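Local coordinates for endoribonuclease MazF4 (Mycobacterium tuberculosis, PDB 5XE2) that acts as the toxin of a type II toxin-antitoxin system, an endoribonuclease that cuts single-stranded mRNA between the first two bases of UCGCU, at the interface of chains A and B. Numbering follows the deposited sequence. Chains: chain A/B, Endoribonuclease MazF4.

The interface of chains A and B. Residues chain A 95-96, 98-99, 104, 106-107; chain B 104, 106.
The main-chain carbonyl oxygen of A:Asn95 meets two side chains of the other subunit, B:Trp106 and B:Leu104. The benzene-ring carbon CZ3 of B:Trp106 comes to 3.5 Å from A:Asn95 O, and the methyl CD2 of B:Leu104 lies beside the same oxygen. These are van der Waals contacts, although the rim of the indole, turned toward A:Asn95 with the carbonyl carbon of that residue in the ring plane, may give the oxygen a mildly favourable electrostatic environment. The side chain of A:Asn95 runs antiparallel past B:Leu104, its amide oxygen OD1 3.8 Å from CD2 of that leucine.

At the two-fold axis the tryptophans pack mutually. CB of B:Trp106 sits over a face of the A:Trp106 indole, 3.8 Å from the centroid of its five-membered ring, in a CH-pi contact that is repeated with the chains exchanged. The two indoles are within about 20° of parallel but point in opposite directions, each running past the other's CB toward the opposite subunit. In B:Trp106, CG stands anti to the carbonyl carbon, beside the backbone N (chi1 -53°), and chi2 of -65° turns the indole so that its six-membered ring reaches between helix 88-101 and the C-terminus of chain A. There A:Pro107, which follows a cis peptide bond, packs on the face already approached by CB of A:Trp106; its CD is 3.8 Å from CZ2 of B:Trp106. The methyl CB of A:Ala99 adds a contact at 3.9 Å from CZ3 of B:Trp106.

Nearby, the side chains of A:Leu104 and B:Leu104 reach tip to tip, with their CD1 methyls 3.7 Å apart, giving a small apolar centre on the symmetry axis.

This patch joins the last helix, 88-101, and the C-terminal tail of one MazF-fold subunit to the same tail of its neighbour, and is part of a two-fold interface consistent with the homodimers typical of MazF toxins.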
ATOM      1  N   ASN A  95       6.017   6.266   8.375  1.00 18.17           N
ATOM      2  CA  ASN A  95       5.423   5.064   8.984  1.00 17.97           C
ATOM      3  C   ASN A  95       4.053   5.333   9.586  1.00 17.82           C
ATOM      4  O   ASN A  95       3.132   4.537   9.419  1.00 18.38           O
ATOM      5  CB  ASN A  95       6.314   4.472  10.070  1.00 18.06           C
ATOM      6  CG  ASN A  95       7.640   3.972   9.540  1.00 18.10           C
ATOM      7  OD1 ASN A  95       7.788   3.649   8.354  1.00 18.31           O
ATOM      8  ND2 ASN A  95       8.615   3.895  10.426  1.00 17.52           N
ATOM      9  N   THR A  96       3.927   6.457  10.288  1.00 17.27           N
ATOM     10  CA  THR A  96       2.663   6.834  10.923  1.00 17.40           C
ATOM     11  C   THR A  96       1.619   7.156   9.861  1.00 16.52           C
ATOM     12  O   THR A  96       0.471   6.724   9.972  1.00 15.58           O
ATOM     13  CB  THR A  96       2.852   8.033  11.873  1.00 17.91           C
ATOM     14  OG1 THR A  96       3.864   7.703  12.827  1.00 18.89           O
ATOM     15  CG2 THR A  96       1.553   8.366  12.613  1.00 18.71           C
ATOM     16  N   LEU A  98       1.482   6.080   6.679  1.00 15.91           N
ATOM     17  CA  LEU A  98       1.065   4.807   6.081  1.00 16.00           C
ATOM     18  C   LEU A  98       0.054   4.046   6.948  1.00 16.21           C
ATOM     19  O   LEU A  98      -0.953   3.547   6.440  1.00 15.73           O
ATOM     20  CB  LEU A  98       2.280   3.919   5.825  1.00 16.36           C
ATOM     21  CG  LEU A  98       3.253   4.320   4.718  1.00 16.38           C
ATOM     22  CD1 LEU A  98       4.521   3.497   4.832  1.00 16.43           C
ATOM     23  CD2 LEU A  98       2.621   4.136   3.344  1.00 16.97           C
ATOM     24  N   ALA A  99       0.319   3.957   8.255  1.00 16.56           N
ATOM     25  CA  ALA A  99      -0.626   3.330   9.193  1.00 16.57           C
ATOM     26  C   ALA A  99      -2.002   4.018   9.170  1.00 16.44           C
ATOM     27  O   ALA A  99      -3.036   3.352   9.163  1.00 15.50           O
ATOM     28  CB  ALA A  99      -0.053   3.325  10.610  1.00 17.41           C
ATOM     29  N   LEU A 104      -4.833   1.198  10.199  1.00 20.60           N
ATOM     30  CA  LEU A 104      -4.236   0.266  11.149  1.00 22.40           C
ATOM     31  C   LEU A 104      -4.394   0.827  12.559  1.00 24.81           C
ATOM     32  O   LEU A 104      -4.454   2.048  12.728  1.00 24.35           O
ATOM     33  CB  LEU A 104      -2.759   0.034  10.835  1.00 22.06           C
ATOM     34  CG  LEU A 104      -2.440  -0.410   9.393  1.00 21.18           C
ATOM     35  CD1 LEU A 104      -0.946  -0.584   9.217  1.00 21.17           C
ATOM     36  CD2 LEU A 104      -3.158  -1.697   9.033  1.00 21.12           C
ATOM     37  N   TRP A 106      -2.384   1.392  14.894  1.00 33.25           N
ATOM     38  CA  TRP A 106      -1.068   1.738  15.418  1.00 34.72           C
ATOM     39  C   TRP A 106      -0.625   3.101  14.869  1.00 34.35           C
ATOM     40  O   TRP A 106      -1.021   3.476  13.763  1.00 31.72           O
ATOM     41  CB  TRP A 106      -0.023   0.674  15.059  1.00 36.88           C
ATOM     42  CG  TRP A 106      -0.409  -0.740  15.446  1.00 40.78           C
ATOM     43  CD1 TRP A 106      -0.586  -1.227  16.714  1.00 41.08           C
ATOM     44  CD2 TRP A 106      -0.648  -1.849  14.557  1.00 41.83           C
ATOM     45  NE1 TRP A 106      -0.930  -2.561  16.668  1.00 42.38           N
ATOM     46  CE2 TRP A 106      -0.978  -2.967  15.360  1.00 41.20           C
ATOM     47  CE3 TRP A 106      -0.619  -2.004  13.162  1.00 41.33           C
ATOM     48  CZ2 TRP A 106      -1.282  -4.219  14.814  1.00 41.02           C
ATOM     49  CZ3 TRP A 106      -0.921  -3.259  12.618  1.00 40.16           C
ATOM     50  CH2 TRP A 106      -1.249  -4.344  13.445  1.00 40.51           C
ATOM     51  N   PRO A 107       0.172   3.860  15.650  1.00 35.14           N
ATOM     52  CA  PRO A 107       0.547   3.578  17.045  1.00 35.27           C
ATOM     53  C   PRO A 107      -0.627   3.825  18.006  1.00 34.51           C
ATOM     54  O   PRO A 107      -1.616   4.467  17.619  1.00 33.34           O
ATOM     55  CB  PRO A 107       1.687   4.570  17.308  1.00 35.43           C
ATOM     56  CG  PRO A 107       1.413   5.711  16.394  1.00 35.27           C
ATOM     57  CD  PRO A 107       0.756   5.129  15.170  1.00 35.32           C
TER
ATOM     58  N   LEU B 104       6.678  -1.712   9.016  1.00 20.60           N
ATOM     59  CA  LEU B 104       6.277  -0.834  10.110  1.00 22.40           C
ATOM     60  C   LEU B 104       6.698  -1.469  11.433  1.00 24.81           C
ATOM     61  O   LEU B 104       6.783  -2.697  11.522  1.00 24.35           O
ATOM     62  CB  LEU B 104       4.769  -0.594  10.096  1.00 22.06           C
ATOM     63  CG  LEU B 104       4.184  -0.075   8.766  1.00 21.18           C
ATOM     64  CD1 LEU B 104       2.684   0.101   8.887  1.00 21.17           C
ATOM     65  CD2 LEU B 104       4.827   1.233   8.344  1.00 21.12           C
ATOM     66  N   TRP B 106       5.166  -2.166  14.074  1.00 33.25           N
ATOM     67  CA  TRP B 106       3.972  -2.546  14.819  1.00 34.72           C
ATOM     68  C   TRP B 106       3.425  -3.881  14.293  1.00 34.35           C
ATOM     69  O   TRP B 106       3.602  -4.194  13.114  1.00 31.72           O
ATOM     70  CB  TRP B 106       2.883  -1.470  14.722  1.00 36.88           C
ATOM     71  CG  TRP B 106       3.343  -0.076  15.104  1.00 40.78           C
ATOM     72  CD1 TRP B 106       3.759   0.344  16.339  1.00 41.08           C
ATOM     73  CD2 TRP B 106       3.413   1.080  14.245  1.00 41.83           C
ATOM     74  NE1 TRP B 106       4.095   1.680  16.299  1.00 42.38           N
ATOM     75  CE2 TRP B 106       3.895   2.154  15.029  1.00 41.20           C
ATOM     76  CE3 TRP B 106       3.120   1.307  12.892  1.00 41.33           C
ATOM     77  CZ2 TRP B 106       4.096   3.436  14.502  1.00 41.02           C
ATOM     78  CZ3 TRP B 106       3.319   2.591  12.367  1.00 40.16           C
ATOM     79  CH2 TRP B 106       3.805   3.633  13.173  1.00 40.51           C
TER